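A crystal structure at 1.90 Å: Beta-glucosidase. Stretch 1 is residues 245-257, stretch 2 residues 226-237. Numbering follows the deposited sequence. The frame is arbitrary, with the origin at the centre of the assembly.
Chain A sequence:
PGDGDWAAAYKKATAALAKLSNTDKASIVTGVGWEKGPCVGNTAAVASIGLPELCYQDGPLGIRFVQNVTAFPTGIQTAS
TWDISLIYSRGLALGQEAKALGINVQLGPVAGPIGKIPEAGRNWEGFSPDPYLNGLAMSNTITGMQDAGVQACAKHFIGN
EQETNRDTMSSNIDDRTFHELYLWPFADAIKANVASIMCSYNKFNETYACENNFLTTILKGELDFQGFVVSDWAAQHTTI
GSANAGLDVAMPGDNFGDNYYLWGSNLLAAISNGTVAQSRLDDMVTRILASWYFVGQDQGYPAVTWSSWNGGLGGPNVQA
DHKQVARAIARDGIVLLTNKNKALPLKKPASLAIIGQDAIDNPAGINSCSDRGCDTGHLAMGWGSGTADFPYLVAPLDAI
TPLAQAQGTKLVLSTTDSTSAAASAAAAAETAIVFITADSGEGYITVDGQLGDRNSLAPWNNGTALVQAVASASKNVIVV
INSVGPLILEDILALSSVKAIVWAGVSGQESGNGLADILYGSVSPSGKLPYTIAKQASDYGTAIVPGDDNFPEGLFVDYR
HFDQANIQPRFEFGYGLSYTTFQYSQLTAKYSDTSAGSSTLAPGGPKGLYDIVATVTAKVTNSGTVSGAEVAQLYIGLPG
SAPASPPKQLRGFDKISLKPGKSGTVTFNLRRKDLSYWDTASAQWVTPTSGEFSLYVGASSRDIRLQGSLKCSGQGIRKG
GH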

ATOM      1  N   ALA A 245      22.738 -13.447  -9.835  1.00 13.86           N
ATOM      2  CA  ALA A 245      22.175 -12.094  -9.675  1.00 12.95           C
ATOM      3  C   ALA A 245      21.871 -11.747  -8.265  1.00 11.91           C
ATOM      4  O   ALA A 245      21.759 -10.578  -7.936  1.00 11.46           O
ATOM      5  CB  ALA A 245      20.876 -12.008 -10.466  1.00 13.34           C
ATOM      6  N   GLY A 246      21.680 -12.761  -7.435  1.00 11.33           N
ATOM      7  CA  GLY A 246      21.421 -12.600  -6.032  1.00 13.23           C
ATOM      8  C   GLY A 246      20.046 -13.040  -5.524  1.00 11.71           C
ATOM      9  O   GLY A 246      19.650 -12.650  -4.445  1.00 14.22           O
ATOM     10  N   LEU A 247      19.326 -13.828  -6.295  1.00 11.83           N
ATOM     11  CA  LEU A 247      18.098 -14.423  -5.840  1.00 10.50           C
ATOM     12  C   LEU A 247      18.477 -15.417  -4.715  1.00 10.77           C
ATOM     13  O   LEU A 247      19.539 -16.033  -4.786  1.00 10.62           O
ATOM     14  CB  LEU A 247      17.346 -15.130  -6.916  1.00 10.55           C
ATOM     15  CG  LEU A 247      15.999 -15.778  -6.642  1.00 10.76           C
ATOM     16  CD1 LEU A 247      15.000 -14.683  -6.276  1.00 11.18           C
ATOM     17  CD2 LEU A 247      15.481 -16.578  -7.831  1.00 10.75           C
ATOM     18  N   ASP A 248      17.614 -15.545  -3.698  1.00 10.92           N
ATOM     19  CA  ASP A 248      17.849 -16.510  -2.593  1.00 11.18           C
ATOM     20  C   ASP A 248      16.845 -17.623  -2.503  1.00 11.48           C
ATOM     21  O   ASP A 248      17.199 -18.735  -2.054  1.00 12.25           O
ATOM     22  CB  ASP A 248      17.918 -15.801  -1.269  1.00 11.51           C
ATOM     23  CG  ASP A 248      19.003 -14.716  -1.256  1.00 12.11           C
ATOM     24  OD1 ASP A 248      20.182 -15.067  -1.579  1.00 13.27           O
ATOM     25  OD2 ASP A 248      18.690 -13.540  -0.931  1.00 11.69           O
ATOM     26  N   VAL A 249      15.620 -17.371  -2.911  1.00 11.17           N
ATOM     27  CA  VAL A 249      14.579 -18.380  -2.864  1.00 11.95           C
ATOM     28  C   VAL A 249      13.718 -18.360  -4.130  1.00 12.21           C
ATOM     29  O   VAL A 249      13.212 -17.307  -4.533  1.00 11.85           O
ATOM     30  CB  VAL A 249      13.626 -18.161  -1.675  1.00 12.74           C
ATOM     31  CG1 VAL A 249      12.572 -19.276  -1.586  1.00 11.27           C
ATOM     32  CG2 VAL A 249      14.404 -18.093  -0.371  1.00 12.80           C
ATOM     33  N   ALA A 250      13.542 -19.536  -4.733  1.00 11.85           N
ATOM     34  CA  ALA A 250      12.765 -19.666  -5.952  1.00 12.35           C
ATOM     35  C   ALA A 250      11.385 -20.189  -5.651  1.00 11.87           C
ATOM     36  O   ALA A 250      11.260 -21.333  -5.231  1.00 12.23           O
ATOM     37  CB  ALA A 250      13.455 -20.586  -6.958  1.00 11.35           C
ATOM     38  N   MET A 251      10.374 -19.366  -5.864  1.00 10.21           N
ATOM     39  CA  MET A 251       9.011 -19.783  -5.608  1.00 10.70           C
ATOM     40  C   MET A 251       8.174 -19.753  -6.897  1.00  9.91           C
ATOM     41  O   MET A 251       8.310 -18.821  -7.641  1.00  9.91           O
ATOM     42  CB  MET A 251       8.380 -18.808  -4.600  1.00 11.42           C
ATOM     43  CG  MET A 251       8.830 -19.058  -3.180  1.00 11.94           C
ATOM     44  SD  MET A 251       8.109 -20.629  -2.594  1.00 13.17           S
ATOM     45  CE  MET A 251       9.473 -21.206  -1.600  1.00 13.21           C
ATOM     46  N   PRO A 252       7.167 -20.650  -7.063  1.00  9.29           N
ATOM     47  CA  PRO A 252       6.891 -21.747  -6.089  1.00  9.56           C
ATOM     48  C   PRO A 252       7.853 -22.909  -6.163  1.00 10.47           C
ATOM     49  O   PRO A 252       7.665 -23.924  -5.417  1.00 10.47           O
ATOM     50  CB  PRO A 252       5.486 -22.205  -6.463  1.00  8.98           C
ATOM     51  CG  PRO A 252       5.345 -21.871  -7.922  1.00  9.40           C
ATOM     52  CD  PRO A 252       6.145 -20.594  -8.140  1.00  9.09           C
ATOM     53  N   GLY A 253       8.890 -22.778  -7.045  1.00 10.02           N
ATOM     54  CA  GLY A 253       9.952 -23.785  -7.249  1.00 10.36           C
ATOM     55  C   GLY A 253       9.942 -24.350  -8.673  1.00 11.78           C
ATOM     56  O   GLY A 253      11.018 -24.545  -9.301  1.00 12.43           O
ATOM     57  N   ASP A 254       8.738 -24.642  -9.176  1.00 11.94           N
ATOM     58  CA  ASP A 254       8.539 -25.033 -10.544  1.00 13.73           C
ATOM     59  C   ASP A 254       7.738 -23.962 -11.293  1.00 15.11           C
ATOM     60  O   ASP A 254       7.351 -22.878 -10.724  1.00 14.72           O
ATOM     61  CB  ASP A 254       7.877 -26.416 -10.660  1.00 13.21           C
ATOM     62  CG  ASP A 254       6.479 -26.472 -10.068  1.00 15.37           C
ATOM     63  OD1 ASP A 254       5.936 -27.586 -10.163  1.00 15.12           O
ATOM     64  OD2 ASP A 254       5.927 -25.444  -9.555  1.00 12.95           O
ATOM     65  N   ASN A 255       7.448 -24.216 -12.564  1.00 15.34           N
ATOM     66  CA  ASN A 255       6.697 -23.217 -13.312  1.00 16.95           C
ATOM     67  C   ASN A 255       5.202 -23.464 -13.153  1.00 16.49           C
ATOM     68  O   ASN A 255       4.598 -24.118 -14.011  1.00 17.95           O
ATOM     69  CB  ASN A 255       7.108 -23.189 -14.776  1.00 20.97           C
ATOM     70  CG  ASN A 255       6.270 -22.216 -15.605  1.00 23.92           C
ATOM     71  OD1 ASN A 255       6.044 -22.435 -16.796  1.00 26.80           O
ATOM     72  ND2 ASN A 255       5.694 -21.218 -14.966  1.00 22.90           N
ATOM     73  N   PHE A 256       4.643 -22.969 -12.025  1.00 15.97           N
ATOM     74  CA  PHE A 256       3.241 -23.162 -11.656  1.00 15.98           C
ATOM     75  C   PHE A 256       2.779 -24.568 -11.880  1.00 16.44           C
ATOM     76  O   PHE A 256       1.709 -24.844 -12.481  1.00 15.73           O
ATOM     77  CB  PHE A 256       2.310 -22.152 -12.409  1.00 18.50           C
ATOM     78  CG  PHE A 256       2.216 -20.804 -11.742  1.00 16.69           C
ATOM     79  CD1 PHE A 256       1.583 -20.674 -10.532  1.00 16.78           C
ATOM     80  CD2 PHE A 256       2.773 -19.652 -12.348  1.00 16.61           C
ATOM     81  CE1 PHE A 256       1.488 -19.426  -9.909  1.00 17.29           C
ATOM     82  CE2 PHE A 256       2.644 -18.428 -11.729  1.00 16.44           C
ATOM     83  CZ  PHE A 256       2.029 -18.313 -10.526  1.00 17.22           C
ATOM     84  N   GLY A 257       3.563 -25.502 -11.351  1.00 15.57           N
ATOM     85  CA  GLY A 257       3.064 -26.864 -11.257  1.00 16.09           C
ATOM     86  C   GLY A 257       3.550 -27.835 -12.318  1.00 15.43           C
ATOM     87  O   GLY A 257       3.111 -28.992 -12.302  1.00 17.87           O
TER
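Stretch 2 226-237: QGFVVSDWAAQH

Two segments of a chain can be held together by very little regular sheet, provided that backbone and side-chain polar groups take over where the ladder stops, and this pair in a beta-glucosidase is a clear example. Stretch 1 leaves a helix at Gly246, whose positive phi belongs to a Schellman motif, and then runs on in largely extended form to Met251. Stretch 2 contains a strand through residues 228-231 and then folds into a type II turn from Asp232 to Ala235. The two run in the same direction: Asp248 lies nearest Val229, Val249 nearest Val230 and Ala250 nearest Ser231, with CA atoms 5.1, 4.6 and 5.4 Å apart.

One bridge, Val249 with Val230, fixes the register. In the parallel manner, Val249 reaches to both neighbours of its partner: Val249 N donates to Val229 O at 3.0 Å, and Ser231 N donates to Val249 O, also at 3.0 Å. Val229 O accepts a second bond, from Asp248 N at 3.0 Å. Before the bridge a carboxylate extends the pattern, Asp248 OD2 receiving Val229 N at 2.8 Å in nearly linear geometry. Beyond it a hydroxyl does so: Met251 N donates to Ser231 OG at 2.9 Å, while Ser231 OG donates to Asp232 O, likewise at 2.9 Å. The turn is then tied down by Ala234 N, which lies 3.0 Å from its acceptor, Met251 O.

The side chains pack around this framework. Leu247 extends CD1 to 4.1 Å from Val229 CG1, and Val249 CG2 meets Phe228 CD1 at 3.5 Å. Val230 CG2 lies 3.9 Å from Val249 CB and 3.6 Å from Met251 CG, so one methyl group touches both residues. Trp233 offers a ring face to the next two positions: Met251 CB stands 3.4 Å from the centroid of the six-membered ring, almost on its normal, and Pro252 CD lies 3.9 Å from that of the five-membered ring. The peptide bond before Pro252 is cis. Farther along, Phe256 closes over the turn, its CZ 3.6 Å from Trp233 CB and its CD2 3.8 Å from Ala234 CB.

Water adds to the join: Met251 O, already bonded by Ala234 N, is also linked to Gln236 N through water 2, whose oxygen lies 3.0 Å from each. Water 1 connects Gln236 NE2, at 2.9 Å from its oxygen, with Gly253 O, at 2.7 Å. In all, the contact buries 793 Å², summed over both stretches.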

ATOM      1  N   GLN A 226      20.178  -7.325   4.752  1.00 14.03           N
ATOM      2  CA  GLN A 226      20.679  -8.533   5.422  1.00 14.09           C
ATOM      3  C   GLN A 226      19.766  -9.760   5.299  1.00 14.12           C
ATOM      4  O   GLN A 226      20.239 -10.876   5.542  1.00 14.51           O
ATOM      5  CB  GLN A 226      20.957  -8.257   6.895  1.00 13.66           C
ATOM      6  CG  GLN A 226      21.970  -7.153   7.166  1.00 16.03           C
ATOM      7  CD  GLN A 226      23.332  -7.571   6.695  1.00 17.22           C
ATOM      8  OE1 GLN A 226      23.820  -8.662   7.062  1.00 19.42           O
ATOM      9  NE2 GLN A 226      23.953  -6.755   5.848  1.00 17.32           N
ATOM     10  N   GLY A 227      18.505  -9.580   4.855  1.00 13.42           N
ATOM     11  CA  GLY A 227      17.619 -10.671   4.577  1.00 12.07           C
ATOM     12  C   GLY A 227      17.788 -11.341   3.215  1.00 11.66           C
ATOM     13  O   GLY A 227      18.858 -11.294   2.555  1.00 10.95           O
ATOM     14  N   PHE A 228      16.698 -11.907   2.742  1.00 10.40           N
ATOM     15  CA  PHE A 228      16.722 -12.755   1.607  1.00 10.35           C
ATOM     16  C   PHE A 228      15.710 -12.253   0.563  1.00 10.54           C
ATOM     17  O   PHE A 228      14.723 -11.606   0.902  1.00 10.64           O
ATOM     18  CB  PHE A 228      16.497 -14.210   1.944  1.00 10.24           C
ATOM     19  CG  PHE A 228      15.131 -14.547   2.338  1.00 11.17           C
ATOM     20  CD1 PHE A 228      14.211 -15.024   1.401  1.00 10.55           C
ATOM     21  CD2 PHE A 228      14.751 -14.462   3.699  1.00 10.49           C
ATOM     22  CE1 PHE A 228      12.938 -15.359   1.782  1.00 11.33           C
ATOM     23  CE2 PHE A 228      13.489 -14.825   4.090  1.00 10.71           C
ATOM     24  CZ  PHE A 228      12.558 -15.315   3.146  1.00 11.44           C
ATOM     25  N   VAL A 229      16.058 -12.499  -0.688  1.00 10.27           N
ATOM     26  CA  VAL A 229      15.204 -12.176  -1.849  1.00 10.54           C
ATOM     27  C   VAL A 229      14.498 -13.400  -2.367  1.00 10.41           C
ATOM     28  O   VAL A 229      15.111 -14.414  -2.609  1.00  9.71           O
ATOM     29  CB  VAL A 229      16.054 -11.543  -2.978  1.00 10.66           C
ATOM     30  CG1 VAL A 229      15.113 -11.185  -4.122  1.00 10.76           C
ATOM     31  CG2 VAL A 229      16.744 -10.279  -2.451  1.00 10.63           C
ATOM     32  N   VAL A 230      13.168 -13.296  -2.525  1.00 10.97           N
ATOM     33  CA  VAL A 230      12.353 -14.363  -3.013  1.00  9.93           C
ATOM     34  C   VAL A 230      11.755 -13.983  -4.361  1.00 10.32           C
ATOM     35  O   VAL A 230      11.459 -12.814  -4.611  1.00  9.96           O
ATOM     36  CB  VAL A 230      11.337 -14.755  -1.970  1.00 10.02           C
ATOM     37  CG1 VAL A 230      10.404 -13.603  -1.569  1.00 10.30           C
ATOM     38  CG2 VAL A 230      10.556 -15.952  -2.453  1.00 10.73           C
ATOM     39  N   SER A 231      11.570 -14.959  -5.250  1.00  9.97           N
ATOM     40  CA  SER A 231      10.973 -14.621  -6.526  1.00  9.71           C
ATOM     41  C   SER A 231       9.516 -14.409  -6.446  1.00 10.19           C
ATOM     42  O   SER A 231       8.800 -15.086  -5.697  1.00  9.82           O
ATOM     43  CB  SER A 231      11.290 -15.665  -7.595  1.00 10.23           C
ATOM     44  OG  SER A 231      10.650 -16.881  -7.294  1.00 10.17           O
ATOM     45  N   ASP A 232       9.007 -13.541  -7.333  1.00 10.57           N
ATOM     46  CA  ASP A 232       7.597 -13.619  -7.584  1.00 10.52           C
ATOM     47  C   ASP A 232       7.366 -14.988  -8.233  1.00 10.32           C
ATOM     48  O   ASP A 232       8.326 -15.679  -8.629  1.00  9.46           O
ATOM     49  CB  ASP A 232       7.105 -12.411  -8.405  1.00 11.52           C
ATOM     50  CG  ASP A 232       5.629 -12.086  -8.191  1.00 12.23           C
ATOM     51  OD1 ASP A 232       4.864 -12.988  -7.805  1.00 10.34           O
ATOM     52  OD2 ASP A 232       5.215 -10.921  -8.469  1.00 12.55           O
ATOM     53  N   TRP A 233       6.091 -15.396  -8.309  1.00 11.02           N
ATOM     54  CA  TRP A 233       5.767 -16.768  -8.555  1.00 11.40           C
ATOM     55  C   TRP A 233       6.034 -17.099 -10.016  1.00 11.92           C
ATOM     56  O   TRP A 233       5.371 -16.633 -10.929  1.00 12.98           O
ATOM     57  CB  TRP A 233       4.384 -17.135  -8.088  1.00 12.79           C
ATOM     58  CG  TRP A 233       4.313 -17.765  -6.718  1.00 12.07           C
ATOM     59  CD1 TRP A 233       3.537 -18.819  -6.395  1.00 13.00           C
ATOM     60  CD2 TRP A 233       4.952 -17.348  -5.477  1.00 11.44           C
ATOM     61  NE1 TRP A 233       3.668 -19.137  -5.070  1.00 12.14           N
ATOM     62  CE2 TRP A 233       4.522 -18.248  -4.473  1.00 12.40           C
ATOM     63  CE3 TRP A 233       5.816 -16.302  -5.115  1.00 11.83           C
ATOM     64  CZ2 TRP A 233       4.947 -18.157  -3.146  1.00 11.74           C
ATOM     65  CZ3 TRP A 233       6.236 -16.207  -3.807  1.00 11.99           C
ATOM     66  CH2 TRP A 233       5.791 -17.135  -2.818  1.00 11.52           C
ATOM     67  N   ALA A 234       7.029 -17.976 -10.174  1.00 11.73           N
ATOM     68  CA  ALA A 234       7.578 -18.378 -11.475  1.00 12.68           C
ATOM     69  C   ALA A 234       8.224 -17.192 -12.213  1.00 12.71           C
ATOM     70  O   ALA A 234       8.160 -17.119 -13.453  1.00 12.33           O
ATOM     71  CB  ALA A 234       6.535 -19.076 -12.344  1.00 12.85           C
ATOM     72  N   ALA A 235       8.817 -16.260 -11.461  1.00 12.73           N
ATOM     73  CA  ALA A 235       9.494 -15.085 -12.062  1.00 13.92           C
ATOM     74  C   ALA A 235      10.980 -15.421 -12.276  1.00 13.77           C
ATOM     75  O   ALA A 235      11.735 -14.624 -12.833  1.00 14.28           O
ATOM     76  CB  ALA A 235       9.321 -13.811 -11.213  1.00 13.39           C
ATOM     77  N   GLN A 236      11.416 -16.637 -11.869  1.00 14.11           N
ATOM     78  CA  GLN A 236      12.800 -17.073 -12.117  1.00 12.95           C
ATOM     79  C   GLN A 236      12.831 -17.602 -13.578  1.00 13.90           C
ATOM     80  O   GLN A 236      11.900 -18.293 -13.987  1.00 14.01           O
ATOM     81  CB  GLN A 236      13.229 -18.208 -11.180  1.00 13.25           C
ATOM     82  CG  GLN A 236      14.570 -18.845 -11.448  1.00 13.43           C
ATOM     83  CD  GLN A 236      14.874 -19.998 -10.495  1.00 12.65           C
ATOM     84  OE1 GLN A 236      15.957 -20.068  -9.891  1.00 13.81           O
ATOM     85  NE2 GLN A 236      13.930 -20.891 -10.362  1.00 11.59           N
ATOM     86  N   HIS A 237      13.888 -17.306 -14.321  1.00 13.40           N
ATOM     87  CA  HIS A 237      13.999 -17.685 -15.729  1.00 13.85           C
ATOM     88  C   HIS A 237      15.119 -18.638 -16.004  1.00 14.03           C
ATOM     89  O   HIS A 237      15.005 -19.419 -16.945  1.00 12.79           O
ATOM     90  CB  HIS A 237      14.205 -16.451 -16.645  1.00 15.00           C
ATOM     91  CG  HIS A 237      13.011 -15.585 -16.640  1.00 16.60           C
ATOM     92  ND1 HIS A 237      11.991 -15.738 -17.541  1.00 16.82           N
ATOM     93  CD2 HIS A 237      12.558 -14.730 -15.694  1.00 14.28           C
ATOM     94  CE1 HIS A 237      10.990 -14.936 -17.213  1.00 15.90           C
ATOM     95  NE2 HIS A 237      11.307 -14.329 -16.084  1.00 15.21           N
TER
HETATM   96  O   HOH W   1      13.514 -23.544  -9.156  1.00  9.11           O
HETATM   97  O   HOH W   2      10.383 -18.597  -9.851  1.00 11.86           O
HETATM   98  O   HOH W   3      11.361 -21.593 -11.148  1.00 12.44           O